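Local coordinates for alpha-galactosidase (Umbelopsis vinacea, PDB 3A5V), which hydrolyses terminal alpha-D-galactosyl residues from alpha-galactosides, as a tetrameric, N-glycosylated enzyme of glycoside hydrolase family 27, at residues V244-R255 with N279-N287; D30-L40 with L270-T278. One frame throughout, in Å; residues are numbered along the deposited sequence.

Contact 1: V244-R255 with N279-N287; sequences VGNGGMNQEEYR and NTTKEIIMN
Gln251 lays its side chain across that of Glu283 at nearly a right angle, its amide plane 85° from the carboxylate plane. The amide NE2 of Gln251 meets Glu283 OE1 at 3.1 Å in a straight bond (N-H...O 168°), which lies in the amide's own plane but comes down on the carboxylate from above. A weak second bond runs from Gln251 NE2 to Thr280 O at 3.3 Å. Gln251 and Thr280 each adopt a second conformer, so the weaker bond is doubtful and the other holds for one placement of the amide. Glu283 CG stands anti to the backbone N (chi1 -176°), and the extended chain carries the carboxylate across to the other helix. There Arg255 NH2 approaches Glu283 OE2 at 3.4 Å, a weak hydrogen bond within a salt bridge, at the guanidinium edge, while Arg255 NE holds Glu252 OE1 at 3.1 Å; a water joins Arg255 NH1 to Glu283 OE2. Ile284 CD1 lies over one guanidinium face, 3.7 Å from Arg255 NH1. A leucine in place of Arg255 would probably leave the carboxylates of Glu252 and Glu283 without the positive charge between them. Deeper in, Val244 CG1 packs on Ile284 CB (3.9 Å) and touches Ile285 CG2, the Val244 and Ile285 side chains lying alongside but pointing opposite ways. Tyr254 OH bonds Gly247 N and Asp192. Helices 251-255 and 279-285 run the same way, their axes 10.2 Å apart, as neighbouring helices do in the outer layer of a TIM barrel.

Contact 2: D30-L40 with L270-T278; sequences DAAKAIASSGL and LGNDVTNIT. With NAG (2-acetamido-2-deoxy-beta-D-glucopyranose), chain C.
Thr275, whose CG2 methyl rests near Ala34 CB, is held in place by the flat carboxylate of Asp273. Asp273 OD1 receives Thr275 OG1 on its syn lone pair at 2.6 Å and Thr275 N from above the carboxylate plane at 3.0 Å, the latter closing an Asx turn. Within the helix, Ala34 O accepts from Ser38 N and Ser38 OG on opposite faces of its carbonyl plane; across the contact Ala34 CB presses on Val274 O at 3.3 Å. Helix 25-38 is the first long helix packed round the strands of the TIM barrel, and 270-278 is the loop leaving its last strand, so the contact lies where the barrel closes on itself; Trp13 of strand 11-14 touches Ala31, Ile35, Leu270 and Val274. Val274 is wedged in by both branches. Val274 CG2, between its backbone N and carbonyl carbon, faces Ala31 CB at 3.8 Å and Ile35 CG1; Val274 CG1, anti to the carbonyl carbon (chi1 -74°), meets Leu40 CD1. Leu40 CD1 also reaches tip to tip to Ile277 CD1 (3.7 Å) and touches Leu270 CD1. Asn276 turns away from the helix and carries an N-linked glycan, its ND2 bonded to NAG C1.

Contacts 1 and 2 have centres about 14 Å apart on the same side of the chain's centre, both within the TIM-barrel domain. Along the chain their segments alternate: 30-40, 244-255, 270-278, then 279-287, which follows 270-278 directly as Thr278 N-caps helix 279-285. The contacts also touch through space, by probable hydrogen bonds from Asn246 ND2 to Gly271 O (2.9 Å) and from Asn272 ND2 to Val244 O (3.0 Å), which tie together the loops after strands 236-238 and 268-270. Contact 1 pairs the helix before strand 268-270 with the first helix after it, whereas contact 2 brings the loop after that strand to helix 25-38. Together they span the seam at which the end of the barrel meets its beginning.

Contact 1: V244-R255 with N279-N287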
# COMPACT_ATOMS: atom_id res chain seq x y z
N VAL A 244 10.72 -16.89 -27.65
CA VAL A 244 11.27 -16.89 -29.01
C VAL A 244 10.89 -18.14 -29.84
O VAL A 244 11.18 -19.29 -29.45
CB VAL A 244 12.80 -16.71 -29.01
CG1 VAL A 244 13.31 -16.58 -30.47
CG2 VAL A 244 13.21 -15.47 -28.17
N GLY A 245 10.22 -17.91 -30.96
CA GLY A 245 9.84 -19.00 -31.85
C GLY A 245 8.40 -19.43 -31.72
O GLY A 245 7.90 -20.19 -32.56
N ASN A 246 7.72 -18.97 -30.67
CA ASN A 246 6.33 -19.40 -30.45
C ASN A 246 5.31 -18.77 -31.42
O ASN A 246 4.25 -19.35 -31.66
CB ASN A 246 5.93 -19.29 -28.97
CG ASN A 246 6.70 -20.29 -28.08
OD1 ASN A 246 7.21 -21.32 -28.57
ND2 ASN A 246 6.80 -19.98 -26.79
N GLY A 247 5.65 -17.63 -32.01
CA GLY A 247 4.88 -17.12 -33.16
C GLY A 247 4.00 -15.89 -32.94
O GLY A 247 3.54 -15.30 -33.90
N GLY A 248 3.77 -15.52 -31.68
CA GLY A 248 2.90 -14.37 -31.34
C GLY A 248 3.64 -13.03 -31.40
O GLY A 248 3.02 -11.98 -31.25
N MET A 249 4.96 -13.08 -31.60
CA MET A 249 5.76 -11.87 -31.85
C MET A 249 6.51 -12.02 -33.17
O MET A 249 6.74 -13.13 -33.63
CB MET A 249 6.77 -11.65 -30.70
CG MET A 249 6.13 -11.38 -29.34
SD MET A 249 7.39 -10.95 -28.10
CE MET A 249 7.18 -12.26 -26.89
N ASN A 250 6.90 -10.89 -33.77
CA ASN A 250 7.76 -10.90 -34.96
C ASN A 250 9.25 -11.00 -34.57
O ASN A 250 9.57 -11.01 -33.37
CB ASN A 250 7.46 -9.70 -35.89
CG ASN A 250 7.85 -8.36 -35.27
OD1 ASN A 250 8.85 -8.25 -34.56
ND2 ASN A 250 7.07 -7.31 -35.58
N GLN A 251 10.15 -11.10 -35.55
CA GLN A 251 11.56 -11.31 -35.23
C GLN A 251 12.19 -10.14 -34.45
O GLN A 251 12.97 -10.38 -33.52
CB GLN A 251 12.42 -11.72 -36.43
CG GLN A 251 13.69 -12.48 -35.97
CD GLN A 251 14.81 -12.49 -37.01
OE1 GLN A 251 14.91 -11.60 -37.84
NE2 GLN A 251 15.67 -13.50 -36.93
N GLU A 252 11.88 -8.91 -34.83
CA GLU A 252 12.46 -7.75 -34.12
C GLU A 252 11.93 -7.67 -32.67
O GLU A 252 12.67 -7.29 -31.75
CB GLU A 252 12.21 -6.44 -34.88
CG GLU A 252 13.01 -6.33 -36.22
CD GLU A 252 14.51 -6.63 -36.07
OE1 GLU A 252 15.13 -6.19 -35.09
OE2 GLU A 252 15.08 -7.35 -36.95
N GLU A 253 10.66 -8.00 -32.48
CA GLU A 253 10.11 -8.10 -31.11
C GLU A 253 10.82 -9.17 -30.27
O GLU A 253 11.16 -8.90 -29.13
CB GLU A 253 8.61 -8.37 -31.15
CG GLU A 253 7.82 -7.14 -31.59
CD GLU A 253 6.35 -7.43 -31.91
OE1 GLU A 253 5.97 -8.60 -32.15
OE2 GLU A 253 5.58 -6.46 -31.92
N TYR A 254 11.04 -10.37 -30.82
CA TYR A 254 11.84 -11.40 -30.13
C TYR A 254 13.27 -10.96 -29.88
O TYR A 254 13.86 -11.29 -28.84
CB TYR A 254 11.86 -12.73 -30.90
CG TYR A 254 10.56 -13.50 -30.80
CD1 TYR A 254 9.86 -13.58 -29.58
CD2 TYR A 254 10.01 -14.14 -31.93
CE1 TYR A 254 8.65 -14.28 -29.48
CE2 TYR A 254 8.79 -14.85 -31.84
CZ TYR A 254 8.12 -14.91 -30.62
OH TYR A 254 6.92 -15.60 -30.55
N ARG A 255 13.85 -10.22 -30.84
CA ARG A 255 15.20 -9.73 -30.64
C ARG A 255 15.25 -8.78 -29.43
O ARG A 255 16.19 -8.83 -28.63
CB ARG A 255 15.74 -9.04 -31.90
CG ARG A 255 17.24 -8.72 -31.80
CD ARG A 255 17.68 -7.77 -32.91
NE ARG A 255 17.29 -8.23 -34.25
CZ ARG A 255 17.89 -9.22 -34.91
NH1 ARG A 255 18.90 -9.90 -34.37
NH2 ARG A 255 17.46 -9.53 -36.14
N ASN A 279 15.58 -21.26 -38.66
CA ASN A 279 16.71 -20.34 -38.82
C ASN A 279 16.46 -19.00 -38.14
O ASN A 279 17.37 -18.42 -37.55
CB ASN A 279 17.03 -20.13 -40.31
CG ASN A 279 17.73 -21.33 -40.93
OD1 ASN A 279 18.18 -22.24 -40.23
ND2 ASN A 279 17.85 -21.32 -42.25
N THR A 280 15.21 -18.53 -38.19
CA THR A 280 14.85 -17.28 -37.53
C THR A 280 15.05 -17.36 -36.00
O THR A 280 15.54 -16.41 -35.38
CB THR A 280 13.37 -16.96 -37.85
OG1 THR A 280 13.15 -17.16 -39.26
CG2 THR A 280 13.01 -15.52 -37.49
N THR A 281 14.68 -18.50 -35.42
CA THR A 281 14.88 -18.71 -33.99
C THR A 281 16.38 -18.84 -33.66
O THR A 281 16.86 -18.25 -32.68
CB THR A 281 14.05 -19.92 -33.48
OG1 THR A 281 12.65 -19.56 -33.53
CG2 THR A 281 14.42 -20.26 -32.03
N LYS A 282 17.12 -19.58 -34.49
CA LYS A 282 18.56 -19.78 -34.22
C LYS A 282 19.30 -18.45 -34.21
O LYS A 282 20.18 -18.23 -33.39
CB LYS A 282 19.19 -20.70 -35.28
CG LYS A 282 18.73 -22.15 -35.25
CD LYS A 282 19.42 -22.96 -36.39
CE LYS A 282 19.00 -24.43 -36.33
NZ LYS A 282 19.48 -25.23 -37.53
N GLU A 283 18.94 -17.56 -35.14
CA GLU A 283 19.56 -16.23 -35.21
C GLU A 283 19.46 -15.48 -33.87
O GLU A 283 20.41 -14.79 -33.46
CB GLU A 283 18.91 -15.41 -36.34
CG GLU A 283 19.55 -14.05 -36.57
CD GLU A 283 18.92 -13.26 -37.71
OE1 GLU A 283 18.26 -13.87 -38.60
OE2 GLU A 283 19.08 -12.02 -37.71
N ILE A 284 18.32 -15.63 -33.20
CA ILE A 284 18.08 -14.95 -31.91
C ILE A 284 18.71 -15.68 -30.69
O ILE A 284 19.30 -15.05 -29.80
CB ILE A 284 16.56 -14.70 -31.65
CG1 ILE A 284 15.90 -13.91 -32.82
CG2 ILE A 284 16.31 -14.00 -30.27
CD1 ILE A 284 16.53 -12.51 -33.12
N ILE A 285 18.60 -17.00 -30.65
CA ILE A 285 19.00 -17.72 -29.43
C ILE A 285 20.40 -18.34 -29.49
O ILE A 285 20.88 -18.88 -28.49
CB ILE A 285 17.94 -18.76 -28.98
CG1 ILE A 285 17.90 -19.98 -29.93
CG2 ILE A 285 16.53 -18.07 -28.80
CD1 ILE A 285 16.96 -21.12 -29.47
N MET A 286 21.05 -18.29 -30.66
CA MET A 286 22.36 -18.95 -30.78
C MET A 286 23.49 -18.00 -31.12
O MET A 286 24.48 -18.39 -31.75
CB MET A 286 22.32 -20.11 -31.80
CG MET A 286 21.28 -21.19 -31.50
SD MET A 286 21.48 -22.55 -32.69
CE MET A 286 20.21 -23.70 -32.14
N ASN A 287 23.35 -16.74 -30.72
CA ASN A 287 24.37 -15.75 -31.00
C ASN A 287 25.32 -15.69 -29.81
O ASN A 287 24.96 -15.17 -28.76
CB ASN A 287 23.72 -14.38 -31.29
CG ASN A 287 24.74 -13.30 -31.65
OD1 ASN A 287 25.80 -13.20 -31.03
ND2 ASN A 287 24.41 -12.47 -32.65
O HOH W 1 20.85 -11.33 -35.98

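Contact 2: D30-L40 with L270-T278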
# COMPACT_ATOMS: atom_id res chain seq x y z
N ASP A 30 13.62 -36.73 -25.77
CA ASP A 30 13.79 -36.21 -27.12
C ASP A 30 14.20 -34.73 -27.15
O ASP A 30 15.00 -34.32 -27.99
CB ASP A 30 12.52 -36.38 -27.95
CG ASP A 30 12.26 -37.82 -28.34
OD1 ASP A 30 13.16 -38.66 -28.16
OD2 ASP A 30 11.13 -38.10 -28.83
N ALA A 31 13.64 -33.93 -26.24
CA ALA A 31 14.02 -32.51 -26.14
C ALA A 31 15.48 -32.37 -25.67
O ALA A 31 16.22 -31.53 -26.19
CB ALA A 31 13.09 -31.78 -25.22
N ALA A 32 15.89 -33.17 -24.68
CA ALA A 32 17.28 -33.13 -24.16
C ALA A 32 18.27 -33.48 -25.27
O ALA A 32 19.33 -32.85 -25.38
CB ALA A 32 17.45 -34.05 -22.95
N LYS A 33 17.92 -34.48 -26.09
CA LYS A 33 18.77 -34.88 -27.22
C LYS A 33 18.83 -33.81 -28.30
O LYS A 33 19.88 -33.58 -28.89
CB LYS A 33 18.32 -36.24 -27.79
CG LYS A 33 18.63 -37.38 -26.79
CD LYS A 33 18.15 -38.78 -27.25
CE LYS A 33 18.40 -39.77 -26.09
NZ LYS A 33 17.93 -41.14 -26.42
N ALA A 34 17.71 -33.13 -28.54
CA ALA A 34 17.69 -31.98 -29.45
C ALA A 34 18.53 -30.79 -28.93
O ALA A 34 19.27 -30.17 -29.69
CB ALA A 34 16.23 -31.56 -29.71
N ILE A 35 18.40 -30.48 -27.63
CA ILE A 35 19.23 -29.47 -26.96
C ILE A 35 20.73 -29.77 -27.16
O ILE A 35 21.49 -28.88 -27.56
CB ILE A 35 18.84 -29.32 -25.47
CG1 ILE A 35 17.48 -28.61 -25.35
CG2 ILE A 35 19.92 -28.51 -24.65
CD1 ILE A 35 16.79 -28.81 -23.98
N ALA A 36 21.14 -31.03 -26.92
CA ALA A 36 22.53 -31.43 -27.15
C ALA A 36 22.92 -31.36 -28.63
O ALA A 36 23.95 -30.77 -28.97
CB ALA A 36 22.78 -32.85 -26.61
N SER A 37 22.10 -31.94 -29.50
CA SER A 37 22.47 -32.08 -30.92
C SER A 37 22.44 -30.77 -31.71
O SER A 37 23.25 -30.56 -32.63
CB SER A 37 21.58 -33.12 -31.62
OG SER A 37 20.22 -32.73 -31.68
N SER A 38 21.52 -29.88 -31.34
CA SER A 38 21.38 -28.60 -32.04
C SER A 38 22.52 -27.63 -31.74
O SER A 38 22.67 -26.63 -32.43
CB SER A 38 20.07 -27.91 -31.63
OG SER A 38 20.10 -27.60 -30.25
N GLY A 39 23.29 -27.90 -30.69
CA GLY A 39 24.34 -26.97 -30.26
C GLY A 39 23.97 -26.09 -29.06
O GLY A 39 24.82 -25.38 -28.52
N LEU A 40 22.70 -26.13 -28.65
CA LEU A 40 22.24 -25.32 -27.52
C LEU A 40 22.98 -25.65 -26.23
O LEU A 40 23.36 -24.74 -25.49
CB LEU A 40 20.71 -25.47 -27.32
CG LEU A 40 19.82 -24.82 -28.40
CD1 LEU A 40 18.36 -25.17 -28.20
CD2 LEU A 40 19.98 -23.28 -28.45
N LEU A 270 14.70 -21.22 -22.06
CA LEU A 270 13.91 -21.35 -23.28
C LEU A 270 12.52 -21.95 -22.99
O LEU A 270 12.41 -22.98 -22.33
CB LEU A 270 14.66 -22.19 -24.34
CG LEU A 270 15.98 -21.59 -24.85
CD1 LEU A 270 16.80 -22.64 -25.61
CD2 LEU A 270 15.75 -20.34 -25.74
N GLY A 271 11.48 -21.27 -23.46
CA GLY A 271 10.10 -21.68 -23.17
C GLY A 271 9.43 -21.95 -24.51
O GLY A 271 8.35 -21.41 -24.79
N ASN A 272 10.12 -22.74 -25.34
CA ASN A 272 9.78 -22.92 -26.75
C ASN A 272 9.97 -24.37 -27.23
O ASN A 272 10.12 -25.28 -26.41
CB ASN A 272 10.62 -21.95 -27.62
CG ASN A 272 12.12 -22.25 -27.57
OD1 ASN A 272 12.58 -23.15 -26.85
ND2 ASN A 272 12.89 -21.47 -28.31
N ASP A 273 9.95 -24.57 -28.56
CA ASP A 273 10.16 -25.91 -29.14
C ASP A 273 11.63 -26.06 -29.54
O ASP A 273 12.15 -25.25 -30.32
CB ASP A 273 9.23 -26.12 -30.34
CG ASP A 273 9.41 -27.49 -31.00
OD1 ASP A 273 9.92 -28.46 -30.39
OD2 ASP A 273 8.99 -27.61 -32.16
N VAL A 274 12.31 -27.06 -28.97
CA VAL A 274 13.73 -27.30 -29.30
C VAL A 274 13.90 -28.44 -30.31
O VAL A 274 15.02 -28.71 -30.76
CB VAL A 274 14.62 -27.58 -28.04
CG1 VAL A 274 14.87 -26.30 -27.25
CG2 VAL A 274 14.00 -28.68 -27.15
N THR A 275 12.80 -29.08 -30.69
CA THR A 275 12.87 -30.22 -31.63
C THR A 275 12.76 -29.80 -33.10
O THR A 275 13.04 -30.59 -34.01
CB THR A 275 11.82 -31.33 -31.32
OG1 THR A 275 10.50 -30.80 -31.48
CG2 THR A 275 12.02 -31.88 -29.89
N ASN A 276 12.33 -28.57 -33.34
CA ASN A 276 12.27 -28.02 -34.69
C ASN A 276 12.55 -26.52 -34.56
O ASN A 276 11.65 -25.73 -34.32
CB ASN A 276 10.90 -28.29 -35.33
CG ASN A 276 10.83 -27.89 -36.80
OD1 ASN A 276 11.68 -27.15 -37.30
ND2 ASN A 276 9.83 -28.39 -37.50
N ILE A 277 13.83 -26.17 -34.67
CA ILE A 277 14.29 -24.81 -34.45
C ILE A 277 14.52 -24.17 -35.82
O ILE A 277 15.43 -24.59 -36.54
CB ILE A 277 15.61 -24.77 -33.61
CG1 ILE A 277 15.49 -25.64 -32.34
CG2 ILE A 277 15.99 -23.33 -33.26
CD1 ILE A 277 16.81 -25.77 -31.54
N THR A 278 13.71 -23.18 -36.17
CA THR A 278 13.86 -22.48 -37.46
C THR A 278 15.12 -21.61 -37.47
O THR A 278 15.65 -21.26 -36.41
CB THR A 278 12.67 -21.54 -37.77
OG1 THR A 278 12.63 -20.51 -36.77
CG2 THR A 278 11.33 -22.30 -37.81
C1 NAG C . 9.90 -27.96 -38.87
C2 NAG C . 9.19 -29.11 -39.59
C3 NAG C . 8.73 -28.76 -41.01
C4 NAG C . 8.26 -27.31 -41.20
C5 NAG C . 9.17 -26.33 -40.41
C6 NAG C . 8.74 -24.87 -40.47
C7 NAG C . 9.67 -31.49 -39.49
C8 NAG C . 10.67 -32.56 -39.77
N2 NAG C . 10.07 -30.25 -39.71
O3 NAG C . 7.70 -29.68 -41.38
O4 NAG C . 8.26 -27.02 -42.59
O5 NAG C . 9.23 -26.73 -39.05
O6 NAG C . 7.57 -24.66 -39.70
O7 NAG C . 8.55 -31.78 -39.07